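Local structure of salmonella plasmid virulence: SpvB (6P0X) at residues 18-23 with 241-246; 256-261 with 290-295; 283-288 with 311-316. The protein catalyses, as a whole toxin of which this chain is the N-terminal domain, what is probably the NAD+-dependent ADP-ribosylation of host actin that blocks filament assembly. All coordinates share one frame; numbering follows the deposited sequence.

Interaction 1: 18-23 with 241-246; sequences LPLPIS and LVFDYG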
ATOM      1  N   LEU A  18      -5.114  17.881  -0.877  1.00 33.54           N
ATOM      2  CA  LEU A  18      -5.235  18.027   0.566  1.00 27.26           C
ATOM      3  C   LEU A  18      -4.025  17.368   1.208  1.00 31.55           C
ATOM      4  O   LEU A  18      -3.881  16.137   1.129  1.00 33.62           O
ATOM      5  CB  LEU A  18      -6.529  17.385   1.067  1.00 22.51           C
ATOM      6  CG  LEU A  18      -6.706  17.172   2.571  1.00 26.56           C
ATOM      7  CD1 LEU A  18      -6.543  18.474   3.343  1.00 32.40           C
ATOM      8  CD2 LEU A  18      -8.068  16.555   2.847  1.00 28.13           C
ATOM      9  N   PRO A  19      -3.126  18.131   1.822  1.00 35.31           N
ATOM     10  CA  PRO A  19      -1.896  17.534   2.346  1.00 29.78           C
ATOM     11  C   PRO A  19      -2.169  16.724   3.601  1.00 36.82           C
ATOM     12  O   PRO A  19      -3.092  17.010   4.368  1.00 43.96           O
ATOM     13  CB  PRO A  19      -1.003  18.745   2.652  1.00 31.64           C
ATOM     14  CG  PRO A  19      -1.719  19.947   2.100  1.00 38.26           C
ATOM     15  CD  PRO A  19      -3.167  19.588   2.016  1.00 36.42           C
ATOM     16  N   LEU A  20      -1.378  15.713   3.785  1.00 36.74           N
ATOM     17  CA  LEU A  20      -1.437  14.938   5.008  1.00 37.04           C
ATOM     18  C   LEU A  20      -0.432  15.487   6.017  1.00 40.64           C
ATOM     19  O   LEU A  20       0.605  16.037   5.632  1.00 44.07           O
ATOM     20  CB  LEU A  20      -1.134  13.470   4.723  1.00 30.55           C
ATOM     21  CG  LEU A  20      -1.999  12.816   3.645  1.00 31.29           C
ATOM     22  CD1 LEU A  20      -1.629  11.351   3.477  1.00 36.18           C
ATOM     23  CD2 LEU A  20      -3.474  12.974   3.965  1.00 26.96           C
ATOM     24  N   PRO A  21      -0.706  15.359   7.315  1.00 43.80           N
ATOM     25  CA  PRO A  21       0.207  15.933   8.327  1.00 44.12           C
ATOM     26  C   PRO A  21       1.434  15.060   8.563  1.00 42.70           C
ATOM     27  O   PRO A  21       1.640  14.472   9.629  1.00 47.54           O
ATOM     28  CB  PRO A  21      -0.697  16.035   9.560  1.00 43.85           C
ATOM     29  CG  PRO A  21      -1.673  14.913   9.405  1.00 40.55           C
ATOM     30  CD  PRO A  21      -1.855  14.669   7.928  1.00 43.29           C
ATOM     31  N   ILE A  22       2.279  14.961   7.543  1.00 40.04           N
ATOM     32  CA  ILE A  22       3.455  14.098   7.587  1.00 40.17           C
ATOM     33  C   ILE A  22       4.636  14.892   8.133  1.00 38.80           C
ATOM     34  O   ILE A  22       5.037  15.905   7.551  1.00 41.58           O
ATOM     35  CB  ILE A  22       3.776  13.526   6.198  1.00 39.33           C
ATOM     36  CG1 ILE A  22       2.655  12.598   5.731  1.00 32.43           C
ATOM     37  CG2 ILE A  22       5.109  12.795   6.220  1.00 33.67           C
ATOM     38  CD1 ILE A  22       2.744  12.227   4.269  1.00 31.18           C
ATOM     39  N   SER A  23       5.201  14.425   9.241  1.00 44.40           N
ATOM     40  CA  SER A  23       6.448  14.987   9.744  1.00 43.30           C
ATOM     41  C   SER A  23       7.583  14.612   8.801  1.00 57.85           C
ATOM     42  O   SER A  23       7.891  13.427   8.635  1.00 58.72           O
ATOM     43  CB  SER A  23       6.724  14.475  11.153  1.00 46.07           C
ATOM     44  OG  SER A  23       5.608  14.692  11.995  1.00 54.11           O
ATOM     45  N   LEU A 241       2.661   7.171  10.532  1.00 34.96           N
ATOM     46  CA  LEU A 241       1.483   7.767   9.917  1.00 32.00           C
ATOM     47  C   LEU A 241       0.383   6.713   9.877  1.00 39.73           C
ATOM     48  O   LEU A 241       0.542   5.670   9.232  1.00 38.83           O
ATOM     49  CB  LEU A 241       1.808   8.269   8.513  1.00 29.92           C
ATOM     50  CG  LEU A 241       0.714   9.036   7.773  1.00 31.19           C
ATOM     51  CD1 LEU A 241       0.470  10.379   8.441  1.00 30.46           C
ATOM     52  CD2 LEU A 241       1.087   9.221   6.314  1.00 33.00           C
ATOM     53  N   VAL A 242      -0.719   6.968  10.577  1.00 35.25           N
ATOM     54  CA  VAL A 242      -1.795   5.996  10.739  1.00 34.79           C
ATOM     55  C   VAL A 242      -2.995   6.443   9.916  1.00 41.72           C
ATOM     56  O   VAL A 242      -3.444   7.589  10.031  1.00 39.59           O
ATOM     57  CB  VAL A 242      -2.180   5.827  12.218  1.00 31.76           C
ATOM     58  CG1 VAL A 242      -3.366   4.888  12.349  1.00 35.44           C
ATOM     59  CG2 VAL A 242      -0.996   5.306  13.016  1.00 33.12           C
ATOM     60  N   PHE A 243      -3.507   5.544   9.082  1.00 29.99           N
ATOM     61  CA  PHE A 243      -4.758   5.762   8.366  1.00 28.28           C
ATOM     62  C   PHE A 243      -5.846   4.979   9.096  1.00 31.95           C
ATOM     63  O   PHE A 243      -5.825   3.744   9.109  1.00 31.95           O
ATOM     64  CB  PHE A 243      -4.629   5.327   6.909  1.00 26.67           C
ATOM     65  CG  PHE A 243      -3.728   6.215   6.088  1.00 30.33           C
ATOM     66  CD1 PHE A 243      -2.350   6.145   6.223  1.00 31.09           C
ATOM     67  CD2 PHE A 243      -4.259   7.108   5.172  1.00 23.82           C
ATOM     68  CE1 PHE A 243      -1.519   6.959   5.470  1.00 28.54           C
ATOM     69  CE2 PHE A 243      -3.432   7.919   4.412  1.00 27.27           C
ATOM     70  CZ  PHE A 243      -2.061   7.843   4.563  1.00 27.29           C
ATOM     71  N   ASP A 244      -6.787   5.694   9.712  1.00 27.91           N
ATOM     72  CA  ASP A 244      -7.813   5.088  10.548  1.00 28.87           C
ATOM     73  C   ASP A 244      -9.169   5.163   9.860  1.00 40.55           C
ATOM     74  O   ASP A 244      -9.546   6.207   9.298  1.00 41.64           O
ATOM     75  CB  ASP A 244      -7.874   5.773  11.919  1.00 30.84           C
ATOM     76  CG  ASP A 244      -9.004   5.252  12.789  1.00 32.09           C
ATOM     77  OD1 ASP A 244     -10.158   5.672  12.577  1.00 34.65           O
ATOM     78  OD2 ASP A 244      -8.742   4.425  13.686  1.00 38.41           O
ATOM     79  N   TYR A 245      -9.901   4.047   9.944  1.00 31.81           N
ATOM     80  CA  TYR A 245     -11.179   3.832   9.275  1.00 38.32           C
ATOM     81  C   TYR A 245     -12.329   3.764  10.277  1.00 39.42           C
ATOM     82  O   TYR A 245     -13.328   3.078  10.044  1.00 38.99           O
ATOM     83  CB  TYR A 245     -11.123   2.556   8.431  1.00 26.82           C
ATOM     84  CG  TYR A 245     -10.028   2.595   7.391  1.00 29.65           C
ATOM     85  CD1 TYR A 245      -8.710   2.317   7.732  1.00 25.30           C
ATOM     86  CD2 TYR A 245     -10.307   2.932   6.070  1.00 24.08           C
ATOM     87  CE1 TYR A 245      -7.703   2.375   6.795  1.00 24.12           C
ATOM     88  CE2 TYR A 245      -9.303   2.991   5.121  1.00 24.47           C
ATOM     89  CZ  TYR A 245      -8.002   2.710   5.491  1.00 31.54           C
ATOM     90  OH  TYR A 245      -6.992   2.762   4.560  1.00 33.69           O
ATOM     91  N   GLY A 246     -12.195   4.468  11.400  1.00 35.73           N
ATOM     92  CA  GLY A 246     -13.223   4.514  12.415  1.00 38.97           C
ATOM     93  C   GLY A 246     -12.940   3.701  13.663  1.00 41.91           C
ATOM     94  O   GLY A 246     -13.707   3.803  14.627  1.00 49.27           O
TER

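Interaction 2: 256-261 with 290-295; sequences PAFTAQ and LMFHHF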
ATOM      1  N   PRO A 256      -7.746  10.296  19.549  1.00 58.81           N
ATOM      2  CA  PRO A 256      -7.640   8.864  19.233  1.00 57.86           C
ATOM      3  C   PRO A 256      -6.344   8.245  19.741  1.00 52.70           C
ATOM      4  O   PRO A 256      -5.260   8.817  19.610  1.00 44.27           O
ATOM      5  CB  PRO A 256      -7.699   8.837  17.699  1.00 54.26           C
ATOM      6  CG  PRO A 256      -7.311  10.221  17.248  1.00 47.31           C
ATOM      7  CD  PRO A 256      -7.374  11.162  18.418  1.00 47.65           C
ATOM      8  N   ALA A 257      -6.472   7.051  20.320  1.00 54.75           N
ATOM      9  CA  ALA A 257      -5.335   6.307  20.842  1.00 52.53           C
ATOM     10  C   ALA A 257      -4.549   5.652  19.709  1.00 54.38           C
ATOM     11  O   ALA A 257      -5.057   5.446  18.604  1.00 54.26           O
ATOM     12  CB  ALA A 257      -5.798   5.245  21.838  1.00 47.52           C
ATOM     13  N   PHE A 258      -3.287   5.321  19.998  1.00 52.10           N
ATOM     14  CA  PHE A 258      -2.430   4.713  18.984  1.00 45.63           C
ATOM     15  C   PHE A 258      -2.930   3.329  18.581  1.00 52.46           C
ATOM     16  O   PHE A 258      -2.967   2.998  17.389  1.00 47.24           O
ATOM     17  CB  PHE A 258      -0.989   4.631  19.490  1.00 43.86           C
ATOM     18  CG  PHE A 258      -0.021   4.094  18.474  1.00 42.26           C
ATOM     19  CD1 PHE A 258       0.261   4.810  17.323  1.00 40.45           C
ATOM     20  CD2 PHE A 258       0.601   2.869  18.664  1.00 51.02           C
ATOM     21  CE1 PHE A 258       1.150   4.318  16.379  1.00 44.51           C
ATOM     22  CE2 PHE A 258       1.490   2.369  17.721  1.00 44.27           C
ATOM     23  CZ  PHE A 258       1.765   3.096  16.580  1.00 39.64           C
ATOM     24  N   THR A 259      -3.317   2.508  19.554  1.00 55.41           N
ATOM     25  CA  THR A 259      -3.809   1.161  19.293  1.00 54.93           C
ATOM     26  C   THR A 259      -5.330   1.164  19.320  1.00 50.81           C
ATOM     27  O   THR A 259      -5.938   1.664  20.271  1.00 54.94           O
ATOM     28  CB  THR A 259      -3.266   0.167  20.321  1.00 62.82           C
ATOM     29  OG1 THR A 259      -1.843   0.064  20.180  1.00 67.70           O
ATOM     30  CG2 THR A 259      -3.888  -1.207  20.114  1.00 57.94           C
ATOM     31  N   ALA A 260      -5.937   0.598  18.282  1.00 51.95           N
ATOM     32  CA  ALA A 260      -7.386   0.613  18.162  1.00 51.02           C
ATOM     33  C   ALA A 260      -8.017  -0.357  19.152  1.00 54.84           C
ATOM     34  O   ALA A 260      -7.583  -1.507  19.277  1.00 52.04           O
ATOM     35  CB  ALA A 260      -7.799   0.257  16.736  1.00 45.13           C
ATOM     36  N   GLN A 261      -9.040   0.114  19.864  1.00 54.52           N
ATOM     37  CA  GLN A 261      -9.799  -0.726  20.782  1.00 60.89           C
ATOM     38  C   GLN A 261     -11.075  -1.284  20.169  1.00 64.94           C
ATOM     39  O   GLN A 261     -11.628  -2.251  20.705  1.00 76.11           O
ATOM     40  CB  GLN A 261     -10.153   0.057  22.053  1.00 59.95           C
ATOM     41  N   LEU A 290      -3.567  10.198  11.158  1.00 32.08           N
ATOM     42  CA  LEU A 290      -2.945  10.607  12.409  1.00 38.51           C
ATOM     43  C   LEU A 290      -1.429  10.536  12.291  1.00 34.43           C
ATOM     44  O   LEU A 290      -0.890   9.629  11.651  1.00 34.98           O
ATOM     45  CB  LEU A 290      -3.417   9.716  13.561  1.00 38.70           C
ATOM     46  CG  LEU A 290      -4.897   9.329  13.516  1.00 38.49           C
ATOM     47  CD1 LEU A 290      -5.208   8.312  14.594  1.00 41.02           C
ATOM     48  CD2 LEU A 290      -5.788  10.558  13.661  1.00 44.51           C
ATOM     49  N   MET A 291      -0.741  11.489  12.916  1.00 36.24           N
ATOM     50  CA  MET A 291       0.718  11.508  12.947  1.00 43.00           C
ATOM     51  C   MET A 291       1.186  11.224  14.370  1.00 47.30           C
ATOM     52  O   MET A 291       0.826  11.955  15.299  1.00 47.61           O
ATOM     53  CB  MET A 291       1.254  12.853  12.458  1.00 40.67           C
ATOM     54  CG  MET A 291       2.758  12.887  12.233  1.00 42.34           C
ATOM     55  SD  MET A 291       3.304  11.808  10.897  1.00 41.99           S
ATOM     56  CE  MET A 291       4.540  10.820  11.738  1.00 41.67           C
ATOM     57  N   PHE A 292       1.978  10.165  14.544  1.00 48.16           N
ATOM     58  CA  PHE A 292       2.491   9.768  15.848  1.00 46.85           C
ATOM     59  C   PHE A 292       4.012   9.819  15.856  1.00 46.34           C
ATOM     60  O   PHE A 292       4.663   9.412  14.886  1.00 42.39           O
ATOM     61  CB  PHE A 292       2.038   8.349  16.224  1.00 43.94           C
ATOM     62  CG  PHE A 292       0.619   8.263  16.717  1.00 45.56           C
ATOM     63  CD1 PHE A 292       0.331   8.415  18.064  1.00 45.67           C
ATOM     64  CD2 PHE A 292      -0.423   8.001  15.840  1.00 45.78           C
ATOM     65  CE1 PHE A 292      -0.970   8.326  18.526  1.00 43.96           C
ATOM     66  CE2 PHE A 292      -1.727   7.909  16.295  1.00 42.99           C
ATOM     67  CZ  PHE A 292      -2.001   8.071  17.641  1.00 44.91           C
ATOM     68  N   HIS A 293       4.572  10.309  16.959  1.00 49.90           N
ATOM     69  CA  HIS A 293       6.001  10.246  17.221  1.00 54.54           C
ATOM     70  C   HIS A 293       6.265   9.237  18.331  1.00 58.80           C
ATOM     71  O   HIS A 293       5.415   9.004  19.195  1.00 62.23           O
ATOM     72  CB  HIS A 293       6.558  11.616  17.623  1.00 56.22           C
ATOM     73  CG  HIS A 293       6.509  12.638  16.529  1.00 54.93           C
ATOM     74  ND1 HIS A 293       6.983  13.922  16.689  1.00 53.54           N
ATOM     75  CD2 HIS A 293       6.041  12.566  15.260  1.00 51.84           C
ATOM     76  CE1 HIS A 293       6.809  14.598  15.567  1.00 51.67           C
ATOM     77  NE2 HIS A 293       6.239  13.798  14.684  1.00 50.52           N
ATOM     78  N   HIS A 294       7.466   8.647  18.315  1.00 57.51           N
ATOM     79  CA  HIS A 294       7.837   7.580  19.248  1.00 60.97           C
ATOM     80  C   HIS A 294       9.190   7.929  19.864  1.00 66.72           C
ATOM     81  O   HIS A 294      10.232   7.408  19.462  1.00 72.93           O
ATOM     82  CB  HIS A 294       7.867   6.222  18.549  1.00 56.20           C
ATOM     83  CG  HIS A 294       6.603   5.889  17.823  1.00 58.79           C
ATOM     84  ND1 HIS A 294       5.496   5.365  18.456  1.00 59.94           N
ATOM     85  CD2 HIS A 294       6.267   6.007  16.516  1.00 55.30           C
ATOM     86  CE1 HIS A 294       4.534   5.174  17.572  1.00 52.55           C
ATOM     87  NE2 HIS A 294       4.976   5.556  16.387  1.00 53.44           N
ATOM     88  N   PHE A 295       9.160   8.814  20.857  1.00 70.28           N
ATOM     89  CA  PHE A 295      10.344   9.244  21.596  1.00 74.59           C
ATOM     90  C   PHE A 295      10.107   8.987  23.081  1.00 76.72           C
ATOM     91  O   PHE A 295       9.924   9.927  23.866  1.00 80.93           O
ATOM     92  CB  PHE A 295      10.658  10.714  21.331  1.00 74.40           C
ATOM     93  CG  PHE A 295      11.084  11.007  19.919  1.00 75.79           C
ATOM     94  CD1 PHE A 295      10.146  11.197  18.915  1.00 74.62           C
ATOM     95  CD2 PHE A 295      12.431  11.104  19.598  1.00 73.58           C
ATOM     96  CE1 PHE A 295      10.544  11.471  17.618  1.00 69.50           C
ATOM     97  CE2 PHE A 295      12.835  11.378  18.304  1.00 71.98           C
ATOM     98  CZ  PHE A 295      11.890  11.561  17.313  1.00 69.70           C
TER

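Interaction 3: 283-288 with 311-316; sequences HRLCRQ and LEYDEN. With AKR (acrylic acid), chain E.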
ATOM      1  N   HIS A 283     -15.840  -2.104   2.264  1.00 33.00           N
ATOM      2  CA  HIS A 283     -16.761  -1.746   3.333  1.00 25.80           C
ATOM      3  C   HIS A 283     -16.280  -0.559   4.151  1.00 27.58           C
ATOM      4  O   HIS A 283     -17.011  -0.099   5.035  1.00 35.04           O
ATOM      5  CB  HIS A 283     -16.979  -2.939   4.274  1.00 27.14           C
ATOM      6  CG  HIS A 283     -17.799  -4.044   3.686  1.00 29.74           C
ATOM      7  ND1 HIS A 283     -19.154  -3.927   3.458  1.00 30.56           N
ATOM      8  CD2 HIS A 283     -17.459  -5.297   3.299  1.00 27.77           C
ATOM      9  CE1 HIS A 283     -19.613  -5.058   2.949  1.00 32.06           C
ATOM     10  NE2 HIS A 283     -18.604  -5.905   2.841  1.00 30.35           N
ATOM     11  N   ARG A 284     -15.079  -0.051   3.892  1.00 28.64           N
ATOM     12  CA  ARG A 284     -14.435   0.887   4.796  1.00 26.95           C
ATOM     13  C   ARG A 284     -14.258   2.251   4.143  1.00 32.94           C
ATOM     14  O   ARG A 284     -14.144   2.370   2.917  1.00 27.56           O
ATOM     15  CB  ARG A 284     -13.067   0.359   5.260  1.00 24.71           C
ATOM     16  CG  ARG A 284     -13.091  -1.078   5.766  1.00 25.23           C
ATOM     17  CD  ARG A 284     -14.216  -1.313   6.765  1.00 28.39           C
ATOM     18  NE  ARG A 284     -14.552  -2.731   6.865  1.00 32.80           N
ATOM     19  CZ  ARG A 284     -15.479  -3.231   7.678  1.00 32.90           C
ATOM     20  NH1 ARG A 284     -15.715  -4.536   7.691  1.00 31.51           N
ATOM     21  NH2 ARG A 284     -16.168  -2.429   8.481  1.00 30.60           N
ATOM     22  N   LEU A 285     -14.240   3.275   4.994  1.00 30.41           N
ATOM     23  CA  LEU A 285     -13.903   4.643   4.630  1.00 29.44           C
ATOM     24  C   LEU A 285     -12.840   5.133   5.595  1.00 30.91           C
ATOM     25  O   LEU A 285     -12.988   4.975   6.812  1.00 31.77           O
ATOM     26  CB  LEU A 285     -15.113   5.576   4.705  1.00 25.70           C
ATOM     27  CG  LEU A 285     -16.126   5.607   3.571  1.00 37.63           C
ATOM     28  CD1 LEU A 285     -17.424   6.196   4.093  1.00 36.02           C
ATOM     29  CD2 LEU A 285     -15.589   6.429   2.412  1.00 28.24           C
ATOM     30  N   CYS A 286     -11.775   5.719   5.063  1.00 26.90           N
ATOM     31  CA  CYS A 286     -10.774   6.318   5.934  1.00 33.34           C
ATOM     32  C   CYS A 286     -11.363   7.561   6.589  1.00 34.38           C
ATOM     33  O   CYS A 286     -11.728   8.523   5.905  1.00 32.03           O
ATOM     34  CB  CYS A 286      -9.506   6.661   5.161  1.00 26.96           C
ATOM     35  SG  CYS A 286      -8.280   7.524   6.177  1.00 30.25           S
ATOM     36  N   ARG A 287     -11.462   7.534   7.915  1.00 30.91           N
ATOM     37  CA  ARG A 287     -12.042   8.650   8.644  1.00 35.57           C
ATOM     38  C   ARG A 287     -11.002   9.662   9.093  1.00 35.63           C
ATOM     39  O   ARG A 287     -11.339  10.838   9.273  1.00 31.26           O
ATOM     40  CB  ARG A 287     -12.811   8.148   9.870  1.00 30.48           C
ATOM     41  CG  ARG A 287     -13.748   6.983   9.597  1.00 32.91           C
ATOM     42  CD  ARG A 287     -14.717   7.297   8.469  1.00 29.58           C
ATOM     43  NE  ARG A 287     -15.418   6.098   8.019  1.00 41.30           N
ATOM     44  CZ  ARG A 287     -16.721   5.886   8.174  1.00 42.74           C
ATOM     45  NH1 ARG A 287     -17.483   6.800   8.760  1.00 34.58           N
ATOM     46  NH2 ARG A 287     -17.266   4.759   7.730  1.00 36.05           N
ATOM     47  N   GLN A 288      -9.749   9.246   9.275  1.00 34.77           N
ATOM     48  CA  GLN A 288      -8.760  10.201   9.763  1.00 30.19           C
ATOM     49  C   GLN A 288      -7.354   9.722   9.434  1.00 38.87           C
ATOM     50  O   GLN A 288      -7.113   8.534   9.197  1.00 39.62           O
ATOM     51  CB  GLN A 288      -8.907  10.432  11.272  1.00 32.17           C
ATOM     52  CG  GLN A 288      -8.963   9.147  12.069  1.00 36.59           C
ATOM     53  CD  GLN A 288      -9.454   9.349  13.488  1.00 41.99           C
ATOM     54  OE1 GLN A 288      -9.205  10.385  14.109  1.00 45.13           O
ATOM     55  NE2 GLN A 288     -10.168   8.357  14.007  1.00 38.63           N
ATOM     56  N   LEU A 311     -11.563  13.909   8.736  1.00 34.55           N
ATOM     57  CA  LEU A 311     -12.335  13.990   7.508  1.00 31.53           C
ATOM     58  C   LEU A 311     -13.812  13.834   7.838  1.00 33.02           C
ATOM     59  O   LEU A 311     -14.191  12.939   8.599  1.00 35.16           O
ATOM     60  CB  LEU A 311     -11.898  12.902   6.528  1.00 29.56           C
ATOM     61  CG  LEU A 311     -10.393  12.778   6.269  1.00 32.41           C
ATOM     62  CD1 LEU A 311     -10.084  11.527   5.458  1.00 27.04           C
ATOM     63  CD2 LEU A 311      -9.841  14.020   5.581  1.00 30.48           C
ATOM     64  N   GLU A 312     -14.636  14.714   7.284  1.00 34.63           N
ATOM     65  CA  GLU A 312     -16.083  14.649   7.416  1.00 39.31           C
ATOM     66  C   GLU A 312     -16.680  14.318   6.057  1.00 34.07           C
ATOM     67  O   GLU A 312     -16.332  14.956   5.050  1.00 31.25           O
ATOM     68  CB  GLU A 312     -16.649  15.971   7.938  1.00 40.47           C
ATOM     69  CG  GLU A 312     -16.038  16.443   9.247  1.00 55.04           C
ATOM     70  CD  GLU A 312     -16.642  17.747   9.731  1.00 70.15           C
ATOM     71  OE1 GLU A 312     -17.886  17.866   9.722  1.00 75.23           O
ATOM     72  OE2 GLU A 312     -15.873  18.652  10.117  1.00 74.32           O
ATOM     73  N   TYR A 313     -17.605  13.358   6.046  1.00 29.70           N
ATOM     74  CA  TYR A 313     -18.205  12.826   4.833  1.00 34.61           C
ATOM     75  C   TYR A 313     -19.707  13.058   4.833  1.00 37.15           C
ATOM     76  O   TYR A 313     -20.349  13.094   5.888  1.00 32.19           O
ATOM     77  CB  TYR A 313     -17.975  11.315   4.696  1.00 28.27           C
ATOM     78  CG  TYR A 313     -16.559  10.894   4.408  1.00 27.07           C
ATOM     79  CD1 TYR A 313     -16.081  10.842   3.105  1.00 25.52           C
ATOM     80  CD2 TYR A 313     -15.706  10.517   5.435  1.00 27.96           C
ATOM     81  CE1 TYR A 313     -14.790  10.445   2.836  1.00 30.38           C
ATOM     82  CE2 TYR A 313     -14.416  10.118   5.176  1.00 33.76           C
ATOM     83  CZ  TYR A 313     -13.961  10.084   3.874  1.00 31.13           C
ATOM     84  OH  TYR A 313     -12.673   9.688   3.607  1.00 35.79           O
ATOM     85  N   ASP A 314     -20.263  13.194   3.633  1.00 39.21           N
ATOM     86  CA  ASP A 314     -21.701  13.062   3.429  1.00 37.16           C
ATOM     87  C   ASP A 314     -21.946  11.589   3.127  1.00 37.67           C
ATOM     88  O   ASP A 314     -21.665  11.122   2.022  1.00 35.06           O
ATOM     89  CB  ASP A 314     -22.180  13.951   2.287  1.00 45.53           C
ATOM     90  CG  ASP A 314     -22.184  15.423   2.650  1.00 70.93           C
ATOM     91  OD1 ASP A 314     -22.475  15.756   3.819  1.00 85.24           O
ATOM     92  OD2 ASP A 314     -21.894  16.251   1.759  1.00 76.63           O
ATOM     93  N   GLU A 315     -22.457  10.848   4.106  1.00 34.78           N
ATOM     94  CA  GLU A 315     -22.673   9.416   3.944  1.00 37.10           C
ATOM     95  C   GLU A 315     -24.126   9.143   3.604  1.00 42.10           C
ATOM     96  O   GLU A 315     -25.034   9.646   4.272  1.00 48.43           O
ATOM     97  CB  GLU A 315     -22.303   8.608   5.186  1.00 43.49           C
ATOM     98  CG  GLU A 315     -20.838   8.295   5.345  1.00 53.26           C
ATOM     99  CD  GLU A 315     -20.635   7.042   6.187  1.00 57.14           C
ATOM    100  OE1 GLU A 315     -20.224   7.160   7.359  1.00 55.57           O
ATOM    101  OE2 GLU A 315     -20.919   5.936   5.671  1.00 54.22           O
ATOM    102  N   ASN A 316     -24.333   8.334   2.575  1.00 36.27           N
ATOM    103  CA  ASN A 316     -25.653   7.858   2.199  1.00 42.28           C
ATOM    104  C   ASN A 316     -25.478   6.552   1.435  1.00 44.26           C
ATOM    105  O   ASN A 316     -24.365   6.233   0.997  1.00 35.47           O
ATOM    106  CB  ASN A 316     -26.401   8.914   1.362  1.00 44.64           C
ATOM    107  CG  ASN A 316     -25.784   9.136  -0.001  1.00 52.65           C
ATOM    108  OD1 ASN A 316     -25.749   8.237  -0.839  1.00 58.12           O
ATOM    109  ND2 ASN A 316     -25.281  10.345  -0.230  1.00 58.74           N
TER
HETATM  110  CA  AKR E 403     -18.598  22.079   8.946  1.00 64.66           C
HETATM  111  CB  AKR E 403     -19.177  23.241   8.716  1.00 59.13           C
HETATM  112  C   AKR E 403     -17.648  21.912  10.131  1.00 64.69           C
HETATM  113  O   AKR E 403     -16.440  21.605   9.946  1.00 62.64           O
HETATM  114  OXT AKR E 403     -18.076  22.085  11.302  1.00 64.42           O
HETATM  115  O   HOH W   1     -19.841   4.320   8.145  1.00 38.00           O

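Interaction 1: 18-23 with 241-246
The first torsions of L241 and I22 each place a branch at their meeting point: CG of L241 is anti to the backbone N (chi1 -175°), which directs both methyls at the incoming loop, and CG1 of I22 lies beside its own N (chi1 -65°), which brings CG1 against them. I22 CG1 rests 3.8 Å from L241 CD2, with its terminal CD1 4.0 Å from the same methyl, and the two side chains cross at about a right angle. L20 makes the second touch: one branch tip, CD1, comes 3.7 Å from CZ of F243, meeting the far end of the ring at a slant. No hydrogen bond joins the segments, and the side-chain pairs that meet are all apolar; 164 Å² is buried between them. Residues 20-22 form the loop that leaves edge strand 16-19 of the small N-terminal three-stranded sheet and pack against strand 237-244, whose neighbour 288-293 adds V289 beside L241 and F243. L20 and P21 also touch L309 of strand 304-314. The loop bends through an inverse gamma turn centred on P21, closed by I22 N donating to L20 O at 2.8 Å; L20 and I22, on the two sides of P21 in sequence, meet F243 and L241 respectively. At the end of that strand, D244 OD1 accepts from the backbone N of G246 at 2.6 Å in an Asx turn, the N approaching from above the carboxylate plane, while Q288 NE2 also donates to this oxygen.

Interaction 2: 256-261 with 290-295
The loop 256-261 runs beside strand 288-293 with CA of F258 7.7 Å from CA of F292 and no hydrogen bond between the segments, a spacing bridged mainly by side chains. F258 has CG anti to its backbone N (chi1 -176°), which brings the ring into reach of both F292 and H294, its edge to the first and its face to the second. CD1 of F258 sits over the centre of the F292 ring, 3.5 Å from F292 CG; the planes stand at 73°, a T-shaped pair, and CB of F258 adds a CH-pi contact over the same F292 ring. In the other pair, which is offset edge-to-face, H294 turns the CE1 edge of its imidazole to the face of F258, CE1 lying 3.6 Å from F258 CZ, with planes at 76°. F258, F292 and H294 thus form a partly buried aromatic cluster that seats a loop without regular structure on an antiparallel strand. The imidazole is fixed by polar partners beyond the cluster, NE2 bonding T240 OG1 and ND1 bonding A302 O. At the start of the loop, P256 CG packs 3.9 Å from CD1 of L290, and P256 O faces the edge of F292.

Interaction 3: 283-288 with 311-316
The contact lies at a classic beta bulge, where R287 and Q288 both face D244 of strand 237-244; on the other side R287 O accepts the backbone N of L311 at 3.1 Å. The short parts that touch, 285-288 and 311-315, run roughly antiparallel, their end-to-end directions 153° apart. The bond lies next to the start of strand 288-293, which pairs antiparallel with 304-314. Just ahead of the bulge the backbone is held by a side chain instead. Y313 OH donates to C286 O at 2.7 Å, in the carbonyl plane, and that oxygen in turn lies near the plane of the tyrosine ring at its edge. The same carbonyl O is flanked by a methyl, L311 CD1, at 3.5 Å.

R287 starts out pointing away from 311-316, but its chain bends at chi2 (-54°) and returns. NE donates to L285 O at 2.9 Å within the guanidinium plane, which helps fix the rotation of the group. NH1 then forms a salt bridge with E315 OE1 at 3.1 Å; as a hydrogen bond it is weak, with an N-H...O angle of 128°. A water bridges the pair, accepting from R287 NH2 at 2.6 Å and lying also close to E315 OE1. L285 packs against both: CD1 lies over the guanidinium toward its rim and reaches the E315 carboxylate tip to tip. T320 of the following loop also touches L285 and Y313. E312 points away from the contact, its OE2 3.0 Å from O of a bound acrylic acid. The other methyl of L285, CD2, rests over one face of Y313, offset to the rim, 4.1 Å from CE1.

How the interactions relate
All three contacts lie on the same side of the chain's centre, along the antiparallel neighbours 237-244, 288-293 and 304-314. Interaction 1 is about 11 Å from interaction 2 and about 14 Å from interaction 3, centre to centre, while 2 and 3 are about 20 Å apart. Backbone pairing ties them: V242 O to L290 N at 2.8 Å joins 1 with 2, and D244 O to R287 N at 2.7 Å joins 1 with 3. S23 OG and H293 NE2 add a side-chain link between 1 and 2. In sequence, interaction 1 closes before the others open, whereas 2 and 3 interleave. The loop after strand 16-19 thus packs against strands more than 200 residues later in the chain.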